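Local coordinates for protein malate dehydrogenase (PDB 4BGV) that probably catalyses the reversible, NAD-dependent oxidation of (S)-malate to oxaloacetate, a step of the tricarboxylic acid cycle, at residues 4-10 and 27-33; 76-82 and 118-124; 145-151 and 253-257; 153-158 and 172-176. All blocks are in the same frame, centred on the assembly; numbering follows the deposited sequence.

Contact 1. Residues 4-10 and 27-33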
loop_
_atom_site.group_PDB
_atom_site.type_symbol
_atom_site.label_atom_id
_atom_site.label_comp_id
_atom_site.label_asym_id
_atom_site.label_seq_id
_atom_site.Cartn_x
_atom_site.Cartn_y
_atom_site.Cartn_z
ATOM N N LYS A 4 -15.915 2.607 -12.691
ATOM C CA LYS A 4 -17.035 2.076 -11.942
ATOM C C LYS A 4 -17.076 0.568 -12.131
ATOM O O LYS A 4 -16.978 0.064 -13.257
ATOM C CB LYS A 4 -18.327 2.713 -12.447
ATOM C CG LYS A 4 -19.599 2.106 -11.873
ATOM C CD LYS A 4 -20.793 2.927 -12.351
ATOM C CE LYS A 4 -22.101 2.471 -11.725
ATOM N NZ LYS A 4 -23.240 3.296 -12.273
ATOM N N ILE A 5 -17.189 -0.154 -11.031
ATOM C CA ILE A 5 -17.298 -1.604 -11.080
ATOM C C ILE A 5 -18.612 -1.987 -10.416
ATOM O O ILE A 5 -18.907 -1.523 -9.307
ATOM C CB ILE A 5 -16.124 -2.284 -10.342
ATOM C CG1 ILE A 5 -14.778 -1.839 -10.935
ATOM C CG2 ILE A 5 -16.248 -3.810 -10.372
ATOM C CD1 ILE A 5 -14.061 -0.768 -10.091
ATOM N N SER A 6 -19.403 -2.808 -11.096
ATOM C CA SER A 6 -20.605 -3.363 -10.506
ATOM C C SER A 6 -20.308 -4.797 -10.106
ATOM O O SER A 6 -19.686 -5.530 -10.871
ATOM C CB SER A 6 -21.775 -3.334 -11.497
ATOM O OG SER A 6 -22.224 -2.003 -11.715
ATOM N N VAL A 7 -20.754 -5.177 -8.912
ATOM C CA VAL A 7 -20.650 -6.550 -8.424
ATOM C C VAL A 7 -22.049 -7.126 -8.212
ATOM O O VAL A 7 -22.814 -6.648 -7.366
ATOM C CB VAL A 7 -19.846 -6.597 -7.105
ATOM C CG1 VAL A 7 -19.786 -8.001 -6.539
ATOM C CG2 VAL A 7 -18.431 -6.032 -7.323
ATOM N N ILE A 8 -22.389 -8.141 -9.001
ATOM C CA ILE A 8 -23.690 -8.785 -8.898
ATOM C C ILE A 8 -23.555 -9.958 -7.925
ATOM O O ILE A 8 -22.797 -10.903 -8.174
ATOM C CB ILE A 8 -24.191 -9.241 -10.282
ATOM C CG1 ILE A 8 -24.290 -8.049 -11.240
ATOM C CG2 ILE A 8 -25.548 -9.947 -10.167
ATOM C CD1 ILE A 8 -24.794 -8.434 -12.642
ATOM N N GLY A 9 -24.261 -9.870 -6.803
ATOM C CA GLY A 9 -24.153 -10.846 -5.725
ATOM C C GLY A 9 -23.466 -10.199 -4.534
ATOM O O GLY A 9 -22.337 -9.712 -4.649
ATOM N N ALA A 10 -24.152 -10.170 -3.396
ATOM C CA ALA A 10 -23.607 -9.550 -2.191
ATOM C C ALA A 10 -23.380 -10.553 -1.060
ATOM O O ALA A 10 -23.311 -10.175 0.104
ATOM C CB ALA A 10 -24.507 -8.400 -1.729
ATOM N N GLY A 27 -11.851 1.549 -8.024
ATOM C CA GLY A 27 -12.821 2.471 -8.590
ATOM C C GLY A 27 -14.057 2.493 -7.716
ATOM O O GLY A 27 -14.073 1.859 -6.674
ATOM N N ASP A 28 -15.081 3.228 -8.134
ATOM C CA ASP A 28 -16.357 3.201 -7.418
ATOM C C ASP A 28 -16.977 1.819 -7.554
ATOM O O ASP A 28 -16.800 1.144 -8.569
ATOM C CB ASP A 28 -17.301 4.263 -7.977
ATOM C CG ASP A 28 -16.775 5.677 -7.762
ATOM O OD1 ASP A 28 -16.157 5.941 -6.704
ATOM O OD2 ASP A 28 -16.978 6.526 -8.652
ATOM N N ILE A 29 -17.712 1.393 -6.534
ATOM C CA ILE A 29 -18.199 0.026 -6.499
ATOM C C ILE A 29 -19.688 0.024 -6.199
ATOM O O ILE A 29 -20.115 0.533 -5.160
ATOM C CB ILE A 29 -17.459 -0.762 -5.418
ATOM C CG1 ILE A 29 -15.960 -0.838 -5.742
ATOM C CG2 ILE A 29 -18.009 -2.185 -5.300
ATOM C CD1 ILE A 29 -15.097 -0.686 -4.528
ATOM N N TYR A 30 -20.479 -0.502 -7.129
ATOM C CA TYR A 30 -21.919 -0.686 -6.918
ATOM C C TYR A 30 -22.248 -2.173 -6.748
ATOM O O TYR A 30 -21.869 -3.003 -7.593
ATOM C CB TYR A 30 -22.728 -0.125 -8.092
ATOM C CG TYR A 30 -22.839 1.392 -8.130
ATOM C CD1 TYR A 30 -21.932 2.195 -7.459
ATOM C CD2 TYR A 30 -23.873 2.014 -8.831
ATOM C CE1 TYR A 30 -22.038 3.581 -7.490
ATOM C CE2 TYR A 30 -23.983 3.390 -8.872
ATOM C CZ TYR A 30 -23.064 4.169 -8.202
ATOM O OH TYR A 30 -23.169 5.550 -8.237
ATOM N N ILE A 31 -22.936 -2.514 -5.656
ATOM C CA ILE A 31 -23.203 -3.919 -5.329
ATOM C C ILE A 31 -24.687 -4.187 -5.534
ATOM O O ILE A 31 -25.519 -3.335 -5.221
ATOM C CB ILE A 31 -22.814 -4.260 -3.860
ATOM C CG1 ILE A 31 -21.418 -3.720 -3.522
ATOM C CG2 ILE A 31 -22.865 -5.772 -3.603
ATOM C CD1 ILE A 31 -21.036 -3.944 -2.078
ATOM N N PHE A 32 -25.011 -5.365 -6.072
ATOM C CA PHE A 32 -26.397 -5.748 -6.358
ATOM C C PHE A 32 -26.723 -7.129 -5.792
ATOM O O PHE A 32 -25.912 -8.050 -5.871
ATOM C CB PHE A 32 -26.650 -5.749 -7.877
ATOM C CG PHE A 32 -26.387 -4.417 -8.529
ATOM C CD1 PHE A 32 -25.084 -4.025 -8.847
ATOM C CD2 PHE A 32 -27.434 -3.547 -8.797
ATOM C CE1 PHE A 32 -24.834 -2.782 -9.418
ATOM C CE2 PHE A 32 -27.201 -2.310 -9.384
ATOM C CZ PHE A 32 -25.895 -1.921 -9.695
ATOM N N ASP A 33 -27.919 -7.267 -5.224
ATOM C CA ASP A 33 -28.383 -8.551 -4.723
ATOM C C ASP A 33 -29.903 -8.564 -4.639
ATOM O O ASP A 33 -30.540 -7.559 -4.301
ATOM C CB ASP A 33 -27.782 -8.887 -3.354
ATOM C CG ASP A 33 -27.812 -10.390 -3.064
ATOM O OD1 ASP A 33 -28.890 -10.906 -2.707
ATOM O OD2 ASP A 33 -26.774 -11.067 -3.239
HETATM O O HOH W 1 -22.990 5.657 -11.356
#
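Ile5 and Val7 of strand 4-8 alternate N-H and C=O with Asp28, Tyr30 and Phe32 of strand 28-33, two parallel strands whose axes diverge by 19°. The bonds run from Ile5 N to Asp28 O (2.8 Å) through to Gly9 N and Phe32 O (2.6 Å). On one face of the pair, the extended side chain of Lys4, with CG anti to the backbone N (chi1 172°), lies across the Tyr30 ring. Its CE sits 3.7 Å from the ring centroid of Tyr30, over the face, a CH-pi contact. Lys4 NZ then gives a hydrogen to a water at 2.5 Å that also makes a weak bond to Tyr30 OH, while the ammonium is held further by the carbonyls of Lys74 and Glu72. Farther along this face Ser6 OG lies 3.6 Å from Phe32 CE1, and that hydroxyl bonds to Ser76. At the C-terminal end the chain turns off at Gly9, and Ala10 N donates to the anti lone pair of Asp33 OD2 at 2.8 Å, almost straight at 171°. Ala10 CB meanwhile packs on Ile31 CG2 at 3.6 Å. This is the opening beta-alpha-beta unit of the Rossmann fold: Gly9 starts the GxGxxG turn, and Gly9, Ala10 and Asp33 are by similarity NAD-binding, so the bond would tie the glycine-rich turn to the acidic residue ending the second strand. Helix 12-23 packs on the face of Ile5, Ile29 and Ile31, helix 38-47 flanks Ala10 and Ile31, and strand 78-81 pairs with the other edge of strand 4-8.

Contact 2. Residues 76-82 and 118-124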
loop_
_atom_site.group_PDB
_atom_site.type_symbol
_atom_site.label_atom_id
_atom_site.label_comp_id
_atom_site.label_asym_id
_atom_site.label_seq_id
_atom_site.Cartn_x
_atom_site.Cartn_y
_atom_site.Cartn_z
ATOM N N SER A 76 -20.701 1.084 -16.076
ATOM C CA SER A 76 -19.719 0.246 -15.398
ATOM C C SER A 76 -18.628 -0.168 -16.380
ATOM O O SER A 76 -18.921 -0.618 -17.484
ATOM C CB SER A 76 -20.384 -1.019 -14.825
ATOM O OG SER A 76 -21.272 -0.711 -13.749
ATOM N N ASP A 77 -17.368 -0.014 -15.993
ATOM C CA ASP A 77 -16.281 -0.484 -16.839
ATOM C C ASP A 77 -16.211 -2.006 -16.774
ATOM O O ASP A 77 -15.958 -2.664 -17.784
ATOM C CB ASP A 77 -14.950 0.124 -16.402
ATOM C CG ASP A 77 -13.828 -0.176 -17.377
ATOM O OD1 ASP A 77 -14.044 -0.044 -18.602
ATOM O OD2 ASP A 77 -12.727 -0.545 -16.919
ATOM N N VAL A 78 -16.433 -2.553 -15.576
ATOM C CA VAL A 78 -16.419 -3.990 -15.343
ATOM C C VAL A 78 -17.622 -4.375 -14.502
ATOM O O VAL A 78 -17.997 -3.654 -13.580
ATOM C CB VAL A 78 -15.122 -4.444 -14.626
ATOM C CG1 VAL A 78 -15.191 -5.927 -14.242
ATOM C CG2 VAL A 78 -13.912 -4.165 -15.521
ATOM N N ILE A 79 -18.248 -5.493 -14.860
ATOM C CA ILE A 79 -19.270 -6.114 -14.028
ATOM C C ILE A 79 -18.768 -7.492 -13.598
ATOM O O ILE A 79 -18.339 -8.291 -14.431
ATOM C CB ILE A 79 -20.577 -6.292 -14.815
ATOM C CG1 ILE A 79 -21.088 -4.923 -15.269
ATOM C CG2 ILE A 79 -21.642 -7.038 -13.976
ATOM C CD1 ILE A 79 -22.315 -4.995 -16.179
ATOM N N VAL A 80 -18.816 -7.754 -12.299
ATOM C CA VAL A 80 -18.379 -9.023 -11.744
ATOM C C VAL A 80 -19.627 -9.835 -11.400
ATOM O O VAL A 80 -20.458 -9.397 -10.596
ATOM C CB VAL A 80 -17.559 -8.796 -10.447
ATOM C CG1 VAL A 80 -17.049 -10.123 -9.907
ATOM C CG2 VAL A 80 -16.397 -7.840 -10.710
ATOM N N VAL A 81 -19.766 -11.010 -12.005
ATOM C CA VAL A 81 -20.945 -11.838 -11.768
ATOM C C VAL A 81 -20.662 -12.929 -10.730
ATOM O O VAL A 81 -19.943 -13.891 -11.012
ATOM C CB VAL A 81 -21.455 -12.462 -13.089
ATOM C CG1 VAL A 81 -22.718 -13.314 -12.853
ATOM C CG2 VAL A 81 -21.742 -11.365 -14.114
ATOM N N THR A 82 -21.228 -12.783 -9.532
ATOM C CA THR A 82 -21.041 -13.781 -8.479
ATOM C C THR A 82 -22.381 -14.333 -8.024
ATOM O O THR A 82 -22.471 -14.957 -6.979
ATOM C CB THR A 82 -20.347 -13.204 -7.226
ATOM O OG1 THR A 82 -21.276 -12.404 -6.480
ATOM C CG2 THR A 82 -19.162 -12.350 -7.608
ATOM N N SER A 118 -19.983 -2.893 -20.893
ATOM C CA SER A 118 -19.081 -3.373 -19.837
ATOM C C SER A 118 -18.221 -4.580 -20.226
ATOM O O SER A 118 -18.627 -5.399 -21.049
ATOM C CB SER A 118 -19.892 -3.741 -18.588
ATOM O OG SER A 118 -20.555 -2.600 -18.072
ATOM N N LYS A 119 -17.035 -4.675 -19.634
ATOM C CA LYS A 119 -16.298 -5.941 -19.635
ATOM C C LYS A 119 -16.832 -6.784 -18.474
ATOM O O LYS A 119 -17.173 -6.251 -17.420
ATOM C CB LYS A 119 -14.791 -5.719 -19.486
ATOM C CG LYS A 119 -14.026 -5.402 -20.788
ATOM C CD LYS A 119 -14.260 -3.979 -21.279
ATOM C CE LYS A 119 -13.692 -2.927 -20.316
ATOM N NZ LYS A 119 -13.664 -1.540 -20.900
ATOM N N ILE A 120 -16.918 -8.096 -18.660
ATOM C CA ILE A 120 -17.517 -8.944 -17.636
ATOM C C ILE A 120 -16.508 -9.930 -17.079
ATOM O O ILE A 120 -15.783 -10.570 -17.838
ATOM C CB ILE A 120 -18.721 -9.750 -18.204
ATOM C CG1 ILE A 120 -19.569 -8.864 -19.135
ATOM C CG2 ILE A 120 -19.549 -10.365 -17.054
ATOM C CD1 ILE A 120 -20.186 -7.626 -18.439
ATOM N N VAL A 121 -16.461 -10.043 -15.752
ATOM C CA VAL A 121 -15.680 -11.085 -15.074
ATOM C C VAL A 121 -16.661 -12.027 -14.391
ATOM O O VAL A 121 -17.339 -11.650 -13.426
ATOM C CB VAL A 121 -14.697 -10.494 -14.034
ATOM C CG1 VAL A 121 -14.050 -11.612 -13.209
ATOM C CG2 VAL A 121 -13.610 -9.654 -14.746
ATOM N N VAL A 122 -16.746 -13.252 -14.906
ATOM C CA VAL A 122 -17.729 -14.219 -14.422
ATOM C C VAL A 122 -17.087 -15.150 -13.402
ATOM O O VAL A 122 -16.045 -15.733 -13.672
ATOM C CB VAL A 122 -18.323 -15.042 -15.595
ATOM C CG1 VAL A 122 -19.409 -15.991 -15.097
ATOM C CG2 VAL A 122 -18.889 -14.104 -16.649
ATOM N N VAL A 123 -17.724 -15.282 -12.236
ATOM C CA VAL A 123 -17.166 -16.028 -11.108
ATOM C C VAL A 123 -17.933 -17.316 -10.818
ATOM O O VAL A 123 -17.351 -18.317 -10.411
ATOM C CB VAL A 123 -17.195 -15.164 -9.835
ATOM C CG1 VAL A 123 -16.809 -15.983 -8.576
ATOM C CG2 VAL A 123 -16.302 -13.924 -10.011
ATOM N N THR A 124 -19.243 -17.269 -11.006
ATOM C CA THR A 124 -20.114 -18.426 -10.783
ATOM C C THR A 124 -19.538 -19.722 -11.392
ATOM O O THR A 124 -19.218 -19.771 -12.579
ATOM C CB THR A 124 -21.518 -18.133 -11.365
ATOM O OG1 THR A 124 -21.974 -16.846 -10.908
ATOM C CG2 THR A 124 -22.523 -19.202 -10.942
#
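Val81 CG2 and Ile120 CG2 meet at 3.8 Å on one face of two parallel strands, where Ile120 CD1 also reaches back to Ile79 CB. Ile120 CG1 stands beside its backbone N (chi1 -41°) and the chain bends again at chi2, which brings CD1 over the neighbouring strand. The other face is built from valines: Val78 CG1 touches Val121 CG2 at 4.1 Å, and Val80 CG1 meets Val123 CG2 at 3.9 Å. Between the faces the backbones bond regularly, from Lys119 N on Asp77 O up to Val123 N on Val81 O, the latter 2.9 Å long. Strands 78-81 and 119-122, joined by helix 93-114, form a beta-alpha-beta unit in the second half of the Rossmann sheet; helix 93-114 packs on the Ile79 and Val81 face and helix 232-246 on the Val78 face. At the C-terminal end Thr124 N makes a weak second bond to Val81 O, and Val123 and Thr124 are NAD-binding by similarity. The opposite end is polar. Ser118 OG donates to Ser76 O at 2.6 Å from above the carbonyl plane, and also bonds to Ser115. Beside it, the side chain of Lys119 bends at chi2 and chi3 to curl back; in the modelled conformer of Asp77, which has an alternate, Lys119 NZ forms a salt bridge with Asp77 OD1 (2.8 Å).

Contact 3. Residues 145-151 and 253-257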
loop_
_atom_site.group_PDB
_atom_site.type_symbol
_atom_site.label_atom_id
_atom_site.label_comp_id
_atom_site.label_asym_id
_atom_site.label_seq_id
_atom_site.Cartn_x
_atom_site.Cartn_y
_atom_site.Cartn_z
ATOM N N ILE A 145 -15.402 -10.833 -22.181
ATOM C CA ILE A 145 -15.884 -11.684 -21.098
ATOM C C ILE A 145 -14.774 -12.651 -20.685
ATOM O O ILE A 145 -14.213 -13.355 -21.532
ATOM C CB ILE A 145 -17.120 -12.516 -21.549
ATOM C CG1 ILE A 145 -18.230 -11.588 -22.062
ATOM C CG2 ILE A 145 -17.637 -13.367 -20.411
ATOM C CD1 ILE A 145 -19.358 -12.318 -22.833
ATOM N N ILE A 146 -14.445 -12.671 -19.397
ATOM C CA ILE A 146 -13.483 -13.660 -18.886
ATOM C C ILE A 146 -14.012 -14.341 -17.623
ATOM O O ILE A 146 -14.773 -13.745 -16.872
ATOM C CB ILE A 146 -12.087 -13.032 -18.614
ATOM C CG1 ILE A 146 -12.171 -11.915 -17.578
ATOM C CG2 ILE A 146 -11.496 -12.472 -19.910
ATOM C CD1 ILE A 146 -10.788 -11.264 -17.283
ATOM N N GLY A 147 -13.605 -15.592 -17.399
ATOM C CA GLY A 147 -14.059 -16.354 -16.252
ATOM C C GLY A 147 -12.954 -16.634 -15.239
ATOM O O GLY A 147 -11.816 -16.916 -15.610
ATOM N N LEU A 148 -13.286 -16.546 -13.955
ATOM C CA LEU A 148 -12.337 -16.884 -12.895
ATOM C C LEU A 148 -11.992 -18.364 -12.963
ATOM O O LEU A 148 -12.873 -19.203 -13.010
ATOM C CB LEU A 148 -12.930 -16.586 -11.513
ATOM C CG LEU A 148 -12.083 -17.128 -10.363
ATOM C CD1 LEU A 148 -10.759 -16.355 -10.217
ATOM C CD2 LEU A 148 -12.887 -17.145 -9.039
ATOM N N GLY A 149 -10.708 -18.682 -12.957
ATOM C CA GLY A 149 -10.301 -20.068 -12.883
ATOM C C GLY A 149 -8.884 -20.123 -12.373
ATOM O O GLY A 149 -8.648 -20.282 -11.168
ATOM N N GLY A 150 -7.944 -19.958 -13.296
ATOM C CA GLY A 150 -6.527 -20.069 -12.993
ATOM C C GLY A 150 -6.014 -19.097 -11.939
ATOM O O GLY A 150 -5.041 -19.400 -11.254
ATOM N N SER A 151 -6.626 -17.922 -11.810
ATOM C CA SER A 151 -6.141 -16.960 -10.829
ATOM C C SER A 151 -6.215 -17.573 -9.434
ATOM O O SER A 151 -5.318 -17.389 -8.604
ATOM C CB SER A 151 -6.947 -15.648 -10.872
ATOM O OG SER A 151 -6.359 -14.694 -9.991
ATOM N N ILE A 253 -2.531 -13.991 -16.879
ATOM C CA ILE A 253 -3.116 -14.928 -15.917
ATOM C C ILE A 253 -4.045 -15.880 -16.683
ATOM O O ILE A 253 -4.767 -15.451 -17.596
ATOM C CB ILE A 253 -3.957 -14.168 -14.857
ATOM C CG1 ILE A 253 -3.100 -13.148 -14.095
ATOM C CG2 ILE A 253 -4.627 -15.135 -13.860
ATOM C CD1 ILE A 253 -3.952 -12.191 -13.236
ATOM N N PRO A 254 -4.028 -17.174 -16.330
ATOM C CA PRO A 254 -4.983 -18.087 -16.970
ATOM C C PRO A 254 -6.408 -17.782 -16.535
ATOM O O PRO A 254 -6.688 -17.713 -15.338
ATOM C CB PRO A 254 -4.569 -19.473 -16.445
ATOM C CG PRO A 254 -3.213 -19.286 -15.863
ATOM C CD PRO A 254 -3.138 -17.868 -15.389
ATOM N N CYS A 255 -7.291 -17.587 -17.506
ATOM C CA CYS A 255 -8.706 -17.324 -17.231
ATOM C C CYS A 255 -9.523 -18.056 -18.274
ATOM O O CYS A 255 -9.014 -18.388 -19.337
ATOM C CB CYS A 255 -9.017 -15.830 -17.366
ATOM S SG CYS A 255 -7.983 -14.747 -16.361
ATOM N N ALA A 256 -10.801 -18.267 -17.992
ATOM C CA ALA A 256 -11.685 -18.839 -19.001
ATOM C C ALA A 256 -11.881 -17.792 -20.094
ATOM O O ALA A 256 -12.303 -16.659 -19.832
ATOM C CB ALA A 256 -13.008 -19.240 -18.387
ATOM N N ALA A 257 -11.538 -18.149 -21.320
ATOM C CA ALA A 257 -11.644 -17.193 -22.415
ATOM C C ALA A 257 -12.173 -17.869 -23.663
ATOM O O ALA A 257 -12.029 -19.080 -23.829
ATOM C CB ALA A 257 -10.292 -16.535 -22.695
HETATM O O HOH W 2 -8.615 -16.812 -13.535
#
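Gly147 and Ala256 face each other as a single antiparallel, hydrogen-bonded bridge, with two backbone bonds closing it: Gly147 N to Ala256 O at 3.0 Å, and Ala256 N to Gly147 O at 2.9 Å. A CA-H...O contact from Ile146 CA adds to the grip on Ala256 O. The strand axes cross at 119°, and the pairing goes no further. Here the last strand of the Rossmann sheet, 145-147, passes into helix 150-165 while touching strand 251-259, so the bridge joins the parallel Rossmann sheet to the antiparallel sheet of strands 251-259, 272-281 and 284-288. Water carries the polar link onward: one molecule accepts from Gly149 N and Ser151 N, both 2.9 Å away, and donates to Pro254 O, tying the first turn of the helix, with Gly149 at its N-cap, to the strand. The packing is close at two glycines, Gly147 and Gly150, whose bare CA atoms let Ala256 and Pro254 come in. Ala256 CB lies 3.7 Å from Gly147 CA, Pro254 CB rests 4.0 Å from Gly150 CA, and Ile253 CG2 reaches Ser151 CB at 3.8 Å. Ser151 OG bonds to Ser237 O, and Ser151 O is bonded by His52 of a second subunit.

Contact 4. Residues 153-158 and 172-176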
loop_
_atom_site.group_PDB
_atom_site.type_symbol
_atom_site.label_atom_id
_atom_site.label_comp_id
_atom_site.label_asym_id
_atom_site.label_seq_id
_atom_site.Cartn_x
_atom_site.Cartn_y
_atom_site.Cartn_z
ATOM N N ASP A 153 -6.750 -21.107 -8.729
ATOM C CA ASP A 153 -5.989 -22.345 -8.605
ATOM C C ASP A 153 -4.508 -22.040 -8.433
ATOM O O ASP A 153 -3.822 -22.711 -7.664
ATOM C CB ASP A 153 -6.210 -23.277 -9.801
ATOM C CG ASP A 153 -7.626 -23.802 -9.861
ATOM O OD1 ASP A 153 -8.203 -24.066 -8.776
ATOM O OD2 ASP A 153 -8.161 -23.953 -10.984
ATOM N N SER A 154 -4.022 -21.024 -9.143
ATOM C CA SER A 154 -2.595 -20.719 -9.078
ATOM C C SER A 154 -2.220 -20.137 -7.728
ATOM O O SER A 154 -1.134 -20.424 -7.219
ATOM C CB SER A 154 -2.127 -19.805 -10.221
ATOM O OG SER A 154 -2.658 -18.508 -10.086
ATOM N N THR A 155 -3.095 -19.339 -7.120
ATOM C CA THR A 155 -2.771 -18.781 -5.812
ATOM C C THR A 155 -2.688 -19.882 -4.766
ATOM O O THR A 155 -1.839 -19.857 -3.900
ATOM C CB THR A 155 -3.790 -17.738 -5.347
ATOM O OG1 THR A 155 -4.428 -17.151 -6.482
ATOM C CG2 THR A 155 -3.079 -16.671 -4.558
ATOM N N ARG A 156 -3.581 -20.872 -4.865
ATOM C CA ARG A 156 -3.532 -22.001 -3.926
ATOM C C ARG A 156 -2.248 -22.811 -4.133
ATOM O O ARG A 156 -1.521 -23.096 -3.183
ATOM C CB ARG A 156 -4.772 -22.902 -4.062
ATOM C CG ARG A 156 -6.078 -22.206 -3.650
ATOM C CD ARG A 156 -7.150 -23.236 -3.278
ATOM N NE ARG A 156 -8.350 -22.609 -2.722
ATOM C CZ ARG A 156 -9.536 -22.581 -3.329
ATOM N NH1 ARG A 156 -9.699 -23.167 -4.516
ATOM N NH2 ARG A 156 -10.565 -21.968 -2.743
ATOM N N PHE A 157 -1.972 -23.152 -5.388
ATOM C CA PHE A 157 -0.802 -23.959 -5.766
ATOM C C PHE A 157 0.469 -23.242 -5.253
ATOM O O PHE A 157 1.359 -23.859 -4.674
ATOM C CB PHE A 157 -0.815 -24.087 -7.306
ATOM C CG PHE A 157 0.049 -25.195 -7.882
ATOM C CD1 PHE A 157 0.956 -25.902 -7.116
ATOM C CD2 PHE A 157 -0.068 -25.518 -9.233
ATOM C CE1 PHE A 157 1.743 -26.905 -7.679
ATOM C CE2 PHE A 157 0.726 -26.532 -9.809
ATOM C CZ PHE A 157 1.619 -27.226 -9.026
ATOM N N ARG A 158 0.541 -21.930 -5.442
ATOM C CA ARG A 158 1.698 -21.161 -4.968
ATOM C C ARG A 158 1.830 -21.166 -3.437
ATOM O O ARG A 158 2.935 -21.225 -2.894
ATOM C CB ARG A 158 1.620 -19.710 -5.448
ATOM C CG ARG A 158 1.842 -19.540 -6.949
ATOM C CD ARG A 158 1.484 -18.094 -7.371
ATOM N NE ARG A 158 2.432 -17.117 -6.846
ATOM C CZ ARG A 158 2.259 -15.800 -6.920
ATOM N NH1 ARG A 158 1.162 -15.320 -7.492
ATOM N NH2 ARG A 158 3.176 -14.968 -6.420
ATOM N N VAL A 172 7.231 -17.730 -5.829
ATOM C CA VAL A 172 6.740 -18.993 -6.367
ATOM C C VAL A 172 5.824 -18.716 -7.567
ATOM O O VAL A 172 4.992 -17.805 -7.537
ATOM C CB VAL A 172 5.986 -19.834 -5.315
ATOM C CG1 VAL A 172 5.498 -21.129 -5.939
ATOM C CG2 VAL A 172 6.889 -20.168 -4.134
ATOM N N ASN A 173 6.009 -19.484 -8.633
ATOM C CA ASN A 173 5.166 -19.393 -9.812
ATOM C C ASN A 173 4.599 -20.756 -10.119
ATOM O O ASN A 173 5.344 -21.713 -10.246
ATOM C CB ASN A 173 5.981 -18.898 -10.990
ATOM C CG ASN A 173 6.620 -17.552 -10.710
ATOM O OD1 ASN A 173 5.945 -16.531 -10.748
ATOM N ND2 ASN A 173 7.917 -17.552 -10.386
ATOM N N ALA A 174 3.280 -20.849 -10.228
ATOM C CA ALA A 174 2.629 -22.136 -10.444
ATOM C C ALA A 174 1.733 -22.052 -11.676
ATOM O O ALA A 174 0.814 -21.237 -11.722
ATOM C CB ALA A 174 1.811 -22.516 -9.215
ATOM N N PHE A 175 2.012 -22.896 -12.662
ATOM C CA PHE A 175 1.370 -22.797 -13.968
ATOM C C PHE A 175 0.213 -23.782 -14.084
ATOM O O PHE A 175 0.423 -24.994 -14.095
ATOM C CB PHE A 175 2.408 -23.072 -15.068
ATOM C CG PHE A 175 1.960 -22.658 -16.435
ATOM C CD1 PHE A 175 1.200 -23.504 -17.209
ATOM C CD2 PHE A 175 2.280 -21.412 -16.929
ATOM C CE1 PHE A 175 0.782 -23.139 -18.462
ATOM C CE2 PHE A 175 1.861 -21.032 -18.189
ATOM C CZ PHE A 175 1.109 -21.898 -18.953
ATOM N N VAL A 176 -1.006 -23.256 -14.165
ATOM C CA VAL A 176 -2.174 -24.104 -14.384
ATOM C C VAL A 176 -3.103 -23.535 -15.446
ATOM O O VAL A 176 -3.325 -22.323 -15.517
ATOM C CB VAL A 176 -2.980 -24.297 -13.091
ATOM C CG1 VAL A 176 -2.236 -25.243 -12.140
ATOM C CG2 VAL A 176 -3.251 -22.961 -12.428
#
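Phe157 meets the methyl of Ala174 with the root of its ring, CG to Ala174 CB 3.5 Å, while Val176 CG1 comes to the ring edge, near its plane, 3.6 Å from Phe157 CD2. With CG anti to the backbone N (chi1 -163°), the ring leaves the helix toward the strand. Val176 CG2 turns the other way, to Ser154 N at 3.9 Å and Asp153 CB at 4.0 Å, and Ser154 CB touches Ala174 O. One turn along the helix, Arg158 runs its CG past Ala174 CB at 3.7 Å before bending at chi3. That bend brings Arg158 NE to 2.7 Å from Val172 O, a weak bond, since the angle at hydrogen is 120°; NH2 is bonded to Phe169 O. Segment 153-158 of helix 150-165 runs at 135° to strand segment 172-176 in the C-terminal domain, with Phe157 reaching further to helix 204-215. Arg156 binds substrate by similarity and forms a salt bridge with Glu48 of a second subunit. Asp153 OD2 is hydrogen-bonded to ND1 of His180, the residue that by similarity is the proton acceptor. The contact is mostly apolar; holding the helix that carries Asp153 and Arg156 against the strand is consistent with a fixed place for Asp153 beside His180.

How the contacts relate
From the N terminus, contact 1 closes the short loop over helix 12-23, and contact 2 closes the next, over helix 93-114; the two are in series and meet side by side, strand 4-8 against strand 78-81, with the Ser6-Ser76 and Ile8-Thr82 bonds between them. Contact 3 opens on strand 145-147, which pairs with strand 119-122 of contact 2, and closes far later, at 253-257. Contact 4 is nested inside that long loop, shares helix 150-165 with contact 3 and touches it through Pro254 and Val176. Contacts 1 and 2 are two of the strand pairings of the Rossmann sheet, contact 3 joins it to the C-terminal domain, and contact 4 lies within that domain.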